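Local coordinates for D-2-hydroxyacid dehydrogensase protein (Ketogulonicigenium vulgare, PDB 4LSW), which probably catalyses the NAD(P)-dependent interconversion of D-2-hydroxyacids and 2-oxoacids, at residues V198-V203 with E226-N231; M111-S116 with R141-R146; T2-L7 with R45-A50. All coordinates share one frame; numbering follows the deposited sequence.

From the N terminus, the chain first closes on itself in interaction 3, where residues 2-7 pair with 45-50 after an excursion through helix 14-23, strand 25-28 and helix 35-42. Interaction 2 follows, bringing the loop 141-146 back to the end of helix 101-116, and interaction 1 then pairs strands 200-203 and 228-231 through a shorter loop containing helix 217-223. The three loops come one after another, neither nested nor crossed. Interactions 1 and 2 touch in the nucleotide-binding domain, partly through a salt bridge between Glu226 and Arg141. Interaction 3 builds the other, N-terminal sheet, its centre about 46 Å from that of interaction 1.

Interaction 1 of 3, residues V198-V203 with E226-N231; sequences VDFLFV and EGMLIN
Ile230 lies alongside Phe202 and sets its CD1 methyl over the centre of the ring, a CH-pi contact 4.0 Å from Ile230 CD1 to the Phe202 centroid and 10° off the ring normal. CB and CG2 of Ile230 meanwhile touch the CD2 side of the same ring. On this face of the sheet Met228 meets Phe200 differently: SD lies in the plane of the ring, at its edge, in a Met-aromatic contact, and the bend at chi3 (-54°) carries CE to 3.8 Å from Phe200 CE1. On the other face Leu229 CD1 touches both Leu201 CD2 and Val203 CG2, the latter at 3.6 Å. Four backbone hydrogen bonds hold these pairs in parallel register, among them Ile230 N to Leu201 O at 2.8 Å. Where the strands begin, one water donates to both Asp199 O and Glu226 O, and a second links Asp199 OD1 to Glu226 O. Strands 200-203 and 228-231, joined through helix 217-223, form a beta-alpha-beta unit of the Rossmann-type sheet, and Leu223 of that helix packs on Leu201 and Leu229. Helix 101-116 covers the phenylalanine face, with Met112 against both rings. Arg147 forms a salt bridge with Asp199.

Interaction 2 of 3, residues M111-S116 with R141-R146; sequences MMLAQS and RRVFGR
Val143 points its CB toward helix 101-116 and divides its two methyls among three helix residues. CG1, anti to the backbone N (chi1 170°), receives the end of Met112, whose chain crosses it obliquely with CE 3.6 Å from Val143 CG1. CG2 meets Leu113, lying at about a right angle to the valine, with Leu113 CD2 3.8 Å from Val143 CG2. The same methyl also packs against Ser116 CB. Ser116 itself is turned toward the loop, and its OG donates to Arg141 O at 2.8 Å from above the carbonyl plane, about 50° out of it. A return bond runs from Arg141 N to Ser116 O at 3.1 Å, pairing the last turn of the helix with the loop in both directions. Water 3 donates to Ser116 OG and accepts a weak hydrogen bond from Arg146 NH1. That guanidinium is held from within the loop: Arg146 NH1 donates to Arg142 O at 2.9 Å, with the acceptor in the guanidinium plane and the N-H...O angle 171°. Beyond the pair, Val143 touches Met169. Val143 to Arg146 form a type II beta turn, with Gly145 at positive phi, that leads into strand 147-151 of the Rossmann-type NAD-binding domain.

Interaction 3 of 3, residues T2-L7 with R45-A50; sequences TKPEIL and RIRAIA
Glu5 and Arg45 meet at the start of the paired region, where segments 2-7 and 45-50 join as neighbouring parallel strands of the N-terminal sheet, whose alternation of strands and helices is consistent with the flavodoxin-like substrate-binding domain of this family. From Glu5 CB, 3.7 Å from Arg45 O, the side chain runs out with CG anti to the carbonyl carbon (chi1 -55°). Its CD lies against Arg45 CD and CB. At the tip OE2 comes to 3.2 Å from Arg45 CD, while OE1 also faces the aliphatic part of the arginine and accepts a hydrogen bond from His27 NE2 of strand 25-28. The carboxylate and guanidinium planes are 14° apart, but OE2 lies well out of the guanidinium plane, 4.0 Å from Arg45 NE, so no N-H points at it and the opposite charges can attract only through space. Arg47 N donates to Glu5 O at 3.0 Å, with an N-H...O angle of 176°. Leu7 uses both its N and its O, bonding to Ala48 O and Ala50 N. Its CB rests on Ile46 CG2 at 3.8 Å; the side chain also touches Leu61 of helix 59-63. On the opposite face from Leu7, Ile6 CG2 meets Ala48 CB at 4.0 Å, and Ala48 touches Leu301 and Phe305 of helix 287-306. Ala48 N, buried here, finds no partner in the model, Glu5 O lying 3.7 Å away.

Interaction 1 of 3, residues V198-V203 with E226-N231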
loop_
_atom_site.group_PDB
_atom_site.type_symbol
_atom_site.label_atom_id
_atom_site.label_comp_id
_atom_site.label_asym_id
_atom_site.label_seq_id
_atom_site.Cartn_x
_atom_site.Cartn_y
_atom_site.Cartn_z
ATOM N N VAL A 198 5.515 -20.623 -11.240
ATOM C CA VAL A 198 5.873 -19.302 -11.788
ATOM C C VAL A 198 7.310 -18.889 -11.514
ATOM O O VAL A 198 7.955 -19.412 -10.605
ATOM C CB VAL A 198 4.915 -18.174 -11.322
ATOM C CG1 VAL A 198 3.491 -18.518 -11.656
ATOM C CG2 VAL A 198 5.075 -17.907 -9.820
ATOM N N ASP A 199 7.792 -17.926 -12.302
ATOM C CA ASP A 199 9.129 -17.391 -12.176
ATOM C C ASP A 199 9.148 -16.091 -11.368
ATOM O O ASP A 199 10.175 -15.722 -10.808
ATOM C CB ASP A 199 9.711 -17.149 -13.573
ATOM C CG ASP A 199 9.677 -18.400 -14.431
ATOM O OD1 ASP A 199 10.347 -19.370 -14.036
ATOM O OD2 ASP A 199 8.975 -18.434 -15.471
ATOM N N PHE A 200 8.007 -15.410 -11.317
ATOM C CA PHE A 200 7.860 -14.133 -10.633
ATOM C C PHE A 200 6.534 -14.188 -9.904
ATOM O O PHE A 200 5.529 -14.552 -10.507
ATOM C CB PHE A 200 7.800 -12.978 -11.646
ATOM C CG PHE A 200 8.971 -12.912 -12.582
ATOM C CD1 PHE A 200 10.121 -12.223 -12.223
ATOM C CD2 PHE A 200 8.919 -13.524 -13.830
ATOM C CE1 PHE A 200 11.208 -12.141 -13.096
ATOM C CE2 PHE A 200 10.010 -13.456 -14.701
ATOM C CZ PHE A 200 11.144 -12.760 -14.339
ATOM N N LEU A 201 6.528 -13.866 -8.615
ATOM C CA LEU A 201 5.286 -13.865 -7.831
ATOM C C LEU A 201 5.052 -12.489 -7.229
ATOM O O LEU A 201 5.892 -11.985 -6.469
ATOM C CB LEU A 201 5.357 -14.893 -6.694
ATOM C CG LEU A 201 4.138 -14.984 -5.775
ATOM C CD1 LEU A 201 2.915 -15.453 -6.543
ATOM C CD2 LEU A 201 4.421 -15.917 -4.598
ATOM N N PHE A 202 3.933 -11.877 -7.582
ATOM C CA PHE A 202 3.577 -10.567 -7.051
ATOM C C PHE A 202 2.631 -10.738 -5.882
ATOM O O PHE A 202 1.620 -11.433 -6.001
ATOM C CB PHE A 202 2.883 -9.728 -8.133
ATOM C CG PHE A 202 3.801 -9.286 -9.234
ATOM C CD1 PHE A 202 4.104 -10.137 -10.296
ATOM C CD2 PHE A 202 4.375 -8.026 -9.200
ATOM C CE1 PHE A 202 4.955 -9.735 -11.314
ATOM C CE2 PHE A 202 5.226 -7.621 -10.222
ATOM C CZ PHE A 202 5.512 -8.474 -11.273
ATOM N N VAL A 203 2.941 -10.094 -4.764
ATOM C CA VAL A 203 2.058 -10.131 -3.607
ATOM C C VAL A 203 1.258 -8.838 -3.566
ATOM O O VAL A 203 1.802 -7.753 -3.302
ATOM C CB VAL A 203 2.838 -10.315 -2.310
ATOM C CG1 VAL A 203 1.876 -10.438 -1.136
ATOM C CG2 VAL A 203 3.708 -11.549 -2.414
ATOM N N GLU A 226 15.257 -19.903 -8.505
ATOM C CA GLU A 226 15.343 -18.918 -9.571
ATOM C C GLU A 226 14.051 -18.129 -9.696
ATOM O O GLU A 226 13.799 -17.490 -10.720
ATOM C CB GLU A 226 15.729 -19.589 -10.887
ATOM C CG GLU A 226 17.113 -20.233 -10.789
ATOM C CD GLU A 226 17.632 -20.803 -12.088
ATOM O OE1 GLU A 226 17.064 -20.505 -13.159
ATOM O OE2 GLU A 226 18.627 -21.558 -12.031
ATOM N N GLY A 227 13.233 -18.176 -8.652
ATOM C CA GLY A 227 12.033 -17.378 -8.603
ATOM C C GLY A 227 12.291 -16.059 -7.919
ATOM O O GLY A 227 13.277 -15.895 -7.196
ATOM N N MET A 228 11.388 -15.109 -8.149
ATOM C CA MET A 228 11.487 -13.777 -7.592
ATOM C C MET A 228 10.173 -13.395 -6.922
ATOM O O MET A 228 9.099 -13.557 -7.506
ATOM C CB MET A 228 11.810 -12.774 -8.703
ATOM C CG MET A 228 11.869 -11.359 -8.194
ATOM S SD MET A 228 12.016 -10.121 -9.492
ATOM C CE MET A 228 13.446 -10.748 -10.343
ATOM N N LEU A 229 10.265 -12.888 -5.698
ATOM C CA LEU A 229 9.108 -12.403 -4.965
ATOM C C LEU A 229 9.058 -10.880 -5.036
ATOM O O LEU A 229 10.051 -10.218 -4.728
ATOM C CB LEU A 229 9.206 -12.846 -3.499
ATOM C CG LEU A 229 7.993 -12.509 -2.624
ATOM C CD1 LEU A 229 6.781 -13.372 -2.988
ATOM C CD2 LEU A 229 8.349 -12.651 -1.139
ATOM N N ILE A 230 7.923 -10.325 -5.463
ATOM C CA ILE A 230 7.765 -8.875 -5.498
ATOM C C ILE A 230 6.642 -8.482 -4.565
ATOM O O ILE A 230 5.513 -8.906 -4.756
ATOM C CB ILE A 230 7.443 -8.346 -6.922
ATOM C CG1 ILE A 230 8.531 -8.762 -7.920
ATOM C CG2 ILE A 230 7.278 -6.825 -6.907
ATOM C CD1 ILE A 230 8.195 -10.025 -8.715
ATOM N N ASN A 231 6.947 -7.694 -3.539
ATOM C CA ASN A 231 5.917 -7.274 -2.613
ATOM C C ASN A 231 5.640 -5.782 -2.626
ATOM O O ASN A 231 6.539 -4.977 -2.335
ATOM C CB ASN A 231 6.208 -7.713 -1.180
ATOM C CG ASN A 231 5.034 -7.473 -0.288
ATOM O OD1 ASN A 231 3.899 -7.352 -0.759
ATOM N ND2 ASN A 231 5.286 -7.367 1.012
HETATM O O HOH W 1 12.739 -14.877 -11.459
HETATM O O HOH W 2 12.800 -19.320 -12.814
#

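Interaction 2 of 3, residues M111-S116 with R141-R146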
loop_
_atom_site.group_PDB
_atom_site.type_symbol
_atom_site.label_atom_id
_atom_site.label_comp_id
_atom_site.label_asym_id
_atom_site.label_seq_id
_atom_site.Cartn_x
_atom_site.Cartn_y
_atom_site.Cartn_z
ATOM N N MET A 111 9.711 -2.839 -10.604
ATOM C CA MET A 111 10.598 -3.521 -9.675
ATOM C C MET A 111 11.015 -4.903 -10.167
ATOM O O MET A 111 12.179 -5.280 -10.063
ATOM C CB MET A 111 9.937 -3.622 -8.297
ATOM C CG MET A 111 9.895 -2.275 -7.565
ATOM S SD MET A 111 8.779 -2.229 -6.145
ATOM C CE MET A 111 9.517 -3.447 -5.041
ATOM N N MET A 112 10.062 -5.669 -10.688
ATOM C CA MET A 112 10.378 -6.962 -11.286
ATOM C C MET A 112 11.414 -6.802 -12.395
ATOM O O MET A 112 12.416 -7.516 -12.431
ATOM C CB MET A 112 9.120 -7.625 -11.865
ATOM C CG MET A 112 9.438 -8.828 -12.754
ATOM S SD MET A 112 8.027 -9.513 -13.640
ATOM C CE MET A 112 7.627 -8.113 -14.665
ATOM N N LEU A 113 11.183 -5.832 -13.280
ATOM C CA LEU A 113 12.095 -5.603 -14.389
ATOM C C LEU A 113 13.474 -5.181 -13.898
ATOM O O LEU A 113 14.489 -5.685 -14.373
ATOM C CB LEU A 113 11.526 -4.537 -15.333
ATOM C CG LEU A 113 10.344 -4.987 -16.195
ATOM C CD1 LEU A 113 9.568 -3.766 -16.647
ATOM C CD2 LEU A 113 10.862 -5.770 -17.388
ATOM N N ALA A 114 13.503 -4.254 -12.947
ATOM C CA ALA A 114 14.768 -3.750 -12.420
ATOM C C ALA A 114 15.602 -4.841 -11.751
ATOM O O ALA A 114 16.811 -4.893 -11.939
ATOM C CB ALA A 114 14.531 -2.594 -11.461
ATOM N N GLN A 115 14.956 -5.715 -10.981
ATOM C CA GLN A 115 15.675 -6.792 -10.322
ATOM C C GLN A 115 16.105 -7.850 -11.325
ATOM O O GLN A 115 17.261 -8.285 -11.329
ATOM C CB GLN A 115 14.819 -7.412 -9.215
ATOM C CG GLN A 115 15.552 -8.485 -8.416
ATOM C CD GLN A 115 16.835 -7.987 -7.783
ATOM O OE1 GLN A 115 16.940 -6.824 -7.385
ATOM N NE2 GLN A 115 17.824 -8.866 -7.692
ATOM N N SER A 116 15.188 -8.256 -12.201
ATOM C CA SER A 116 15.513 -9.297 -13.163
ATOM C C SER A 116 16.651 -8.896 -14.103
ATOM O O SER A 116 17.522 -9.708 -14.418
ATOM C CB SER A 116 14.280 -9.707 -13.959
ATOM O OG SER A 116 14.495 -10.968 -14.563
ATOM N N ARG A 141 18.633 -11.792 -16.498
ATOM C CA ARG A 141 17.566 -12.736 -16.808
ATOM C C ARG A 141 16.354 -12.102 -17.478
ATOM O O ARG A 141 15.839 -11.077 -17.025
ATOM C CB ARG A 141 17.114 -13.469 -15.543
ATOM C CG ARG A 141 18.204 -14.325 -14.894
ATOM C CD ARG A 141 18.681 -15.433 -15.822
ATOM N NE ARG A 141 17.602 -16.312 -16.282
ATOM C CZ ARG A 141 17.166 -17.388 -15.630
ATOM N NH1 ARG A 141 17.707 -17.735 -14.466
ATOM N NH2 ARG A 141 16.186 -18.124 -16.141
ATOM N N ARG A 142 15.903 -12.755 -18.544
ATOM C CA ARG A 142 14.724 -12.352 -19.295
ATOM C C ARG A 142 13.445 -12.261 -18.461
ATOM O O ARG A 142 13.212 -13.059 -17.536
ATOM C CB ARG A 142 14.502 -13.320 -20.453
ATOM C CG ARG A 142 13.211 -13.059 -21.242
ATOM C CD ARG A 142 13.060 -14.018 -22.412
ATOM N NE ARG A 142 14.149 -13.891 -23.382
ATOM C CZ ARG A 142 14.240 -14.638 -24.479
ATOM N NH1 ARG A 142 13.302 -15.551 -24.738
ATOM N NH2 ARG A 142 15.259 -14.480 -25.313
ATOM N N VAL A 143 12.614 -11.284 -18.794
ATOM C CA VAL A 143 11.272 -11.196 -18.233
ATOM C C VAL A 143 10.189 -11.693 -19.204
ATOM O O VAL A 143 9.407 -12.586 -18.860
ATOM C CB VAL A 143 10.946 -9.759 -17.747
ATOM C CG1 VAL A 143 9.456 -9.635 -17.397
ATOM C CG2 VAL A 143 11.808 -9.405 -16.549
ATOM N N PHE A 144 10.141 -11.130 -20.410
ATOM C CA PHE A 144 9.005 -11.375 -21.297
ATOM C C PHE A 144 8.801 -12.850 -21.614
ATOM O O PHE A 144 9.760 -13.617 -21.731
ATOM C CB PHE A 144 9.111 -10.561 -22.608
ATOM C CG PHE A 144 10.003 -11.197 -23.658
ATOM C CD1 PHE A 144 11.372 -10.977 -23.648
ATOM C CD2 PHE A 144 9.464 -12.020 -24.646
ATOM C CE1 PHE A 144 12.196 -11.571 -24.599
ATOM C CE2 PHE A 144 10.284 -12.615 -25.603
ATOM C CZ PHE A 144 11.653 -12.389 -25.574
ATOM N N GLY A 145 7.536 -13.235 -21.749
ATOM C CA GLY A 145 7.180 -14.587 -22.142
ATOM C C GLY A 145 7.283 -15.627 -21.036
ATOM O O GLY A 145 6.913 -16.785 -21.247
ATOM N N ARG A 146 7.766 -15.228 -19.865
ATOM C CA ARG A 146 7.962 -16.164 -18.765
ATOM C C ARG A 146 6.705 -16.223 -17.890
ATOM O O ARG A 146 5.668 -15.667 -18.255
ATOM C CB ARG A 146 9.230 -15.810 -17.985
ATOM C CG ARG A 146 10.503 -15.908 -18.871
ATOM C CD ARG A 146 11.774 -15.647 -18.091
ATOM N NE ARG A 146 12.030 -16.668 -17.077
ATOM C CZ ARG A 146 12.856 -16.509 -16.049
ATOM N NH1 ARG A 146 13.515 -15.370 -15.888
ATOM N NH2 ARG A 146 13.027 -17.492 -15.176
HETATM O O HOH W 3 14.477 -13.541 -13.237
#

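Interaction 3 of 3, residues T2-L7 with R45-A50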
loop_
_atom_site.group_PDB
_atom_site.type_symbol
_atom_site.label_atom_id
_atom_site.label_comp_id
_atom_site.label_asym_id
_atom_site.label_seq_id
_atom_site.Cartn_x
_atom_site.Cartn_y
_atom_site.Cartn_z
ATOM N N THR A 2 -20.131 30.326 8.082
ATOM C CA THR A 2 -19.546 29.193 8.802
ATOM C C THR A 2 -18.296 28.673 8.128
ATOM O O THR A 2 -18.230 28.573 6.905
ATOM C CB THR A 2 -20.514 28.000 8.916
ATOM O OG1 THR A 2 -20.661 27.384 7.632
ATOM C CG2 THR A 2 -21.869 28.432 9.442
ATOM N N LYS A 3 -17.310 28.345 8.951
ATOM C CA LYS A 3 -16.176 27.546 8.530
ATOM C C LYS A 3 -16.171 26.382 9.511
ATOM O O LYS A 3 -15.665 26.523 10.631
ATOM C CB LYS A 3 -14.869 28.331 8.641
ATOM C CG LYS A 3 -14.759 29.528 7.704
ATOM C CD LYS A 3 -13.356 30.101 7.728
ATOM C CE LYS A 3 -12.352 29.061 7.280
ATOM N NZ LYS A 3 -10.958 29.576 7.276
ATOM N N PRO A 4 -16.761 25.243 9.102
ATOM C CA PRO A 4 -16.952 24.099 10.003
ATOM C C PRO A 4 -15.664 23.699 10.706
ATOM O O PRO A 4 -14.571 23.793 10.139
ATOM C CB PRO A 4 -17.423 22.986 9.066
ATOM C CG PRO A 4 -18.104 23.716 7.950
ATOM C CD PRO A 4 -17.288 24.969 7.754
ATOM N N GLU A 5 -15.791 23.294 11.959
ATOM C CA GLU A 5 -14.607 23.024 12.745
ATOM C C GLU A 5 -14.246 21.558 12.669
ATOM O O GLU A 5 -15.082 20.671 12.883
ATOM C CB GLU A 5 -14.775 23.512 14.180
ATOM C CG GLU A 5 -15.155 24.981 14.217
ATOM C CD GLU A 5 -14.860 25.642 15.536
ATOM O OE1 GLU A 5 -13.835 25.307 16.166
ATOM O OE2 GLU A 5 -15.661 26.506 15.934
ATOM N N ILE A 6 -12.991 21.319 12.306
ATOM C CA ILE A 6 -12.492 19.963 12.141
ATOM C C ILE A 6 -11.197 19.755 12.926
ATOM O O ILE A 6 -10.475 20.706 13.234
ATOM C CB ILE A 6 -12.296 19.609 10.654
ATOM C CG1 ILE A 6 -11.090 20.329 10.063
ATOM C CG2 ILE A 6 -13.544 19.943 9.844
ATOM C CD1 ILE A 6 -10.845 19.934 8.626
ATOM N N LEU A 7 -10.930 18.505 13.279
ATOM C CA LEU A 7 -9.730 18.158 14.022
ATOM C C LEU A 7 -8.819 17.338 13.115
ATOM O O LEU A 7 -9.220 16.286 12.607
ATOM C CB LEU A 7 -10.105 17.367 15.279
ATOM C CG LEU A 7 -9.016 17.047 16.316
ATOM C CD1 LEU A 7 -8.512 18.300 17.010
ATOM C CD2 LEU A 7 -9.570 16.075 17.346
ATOM N N ARG A 45 -16.691 21.278 19.695
ATOM C CA ARG A 45 -16.908 21.925 18.407
ATOM C C ARG A 45 -16.668 21.026 17.203
ATOM O O ARG A 45 -17.134 21.327 16.104
ATOM C CB ARG A 45 -16.012 23.148 18.275
ATOM C CG ARG A 45 -16.190 24.151 19.396
ATOM C CD ARG A 45 -15.701 25.502 18.946
ATOM N NE ARG A 45 -15.783 26.536 19.976
ATOM C CZ ARG A 45 -16.832 27.334 20.165
ATOM N NH1 ARG A 45 -17.922 27.204 19.419
ATOM N NH2 ARG A 45 -16.791 28.263 21.115
ATOM N N ILE A 46 -15.940 19.937 17.410
ATOM C CA ILE A 46 -15.469 19.125 16.292
ATOM C C ILE A 46 -16.590 18.350 15.604
ATOM O O ILE A 46 -17.246 17.504 16.208
ATOM C CB ILE A 46 -14.357 18.149 16.738
ATOM C CG1 ILE A 46 -13.185 18.913 17.358
ATOM C CG2 ILE A 46 -13.885 17.307 15.555
ATOM C CD1 ILE A 46 -12.690 20.097 16.527
ATOM N N ARG A 47 -16.789 18.640 14.321
ATOM C CA ARG A 47 -17.810 17.955 13.543
ATOM C C ARG A 47 -17.189 16.909 12.622
ATOM O O ARG A 47 -17.858 15.975 12.210
ATOM C CB ARG A 47 -18.651 18.961 12.759
ATOM C CG ARG A 47 -19.533 19.832 13.651
ATOM C CD ARG A 47 -20.216 20.925 12.856
ATOM N NE ARG A 47 -21.075 20.368 11.817
ATOM C CZ ARG A 47 -21.515 21.048 10.763
ATOM N NH1 ARG A 47 -21.177 22.316 10.603
ATOM N NH2 ARG A 47 -22.287 20.450 9.867
ATOM N N ALA A 48 -15.907 17.066 12.303
ATOM C CA ALA A 48 -15.216 16.047 11.515
ATOM C C ALA A 48 -13.754 15.919 11.928
ATOM O O ALA A 48 -13.131 16.898 12.334
ATOM C CB ALA A 48 -15.315 16.341 10.018
ATOM N N ILE A 49 -13.230 14.702 11.818
ATOM C CA ILE A 49 -11.809 14.449 12.012
ATOM C C ILE A 49 -11.205 14.156 10.648
ATOM O O ILE A 49 -11.808 13.453 9.827
ATOM C CB ILE A 49 -11.570 13.277 12.969
ATOM C CG1 ILE A 49 -11.944 13.680 14.398
ATOM C CG2 ILE A 49 -10.108 12.836 12.919
ATOM C CD1 ILE A 49 -11.962 12.522 15.365
ATOM N N ALA A 50 -10.041 14.742 10.391
ATOM C CA ALA A 50 -9.262 14.430 9.203
ATOM C C ALA A 50 -8.036 13.682 9.685
ATOM O O ALA A 50 -7.248 14.197 10.479
ATOM C CB ALA A 50 -8.859 15.709 8.472
#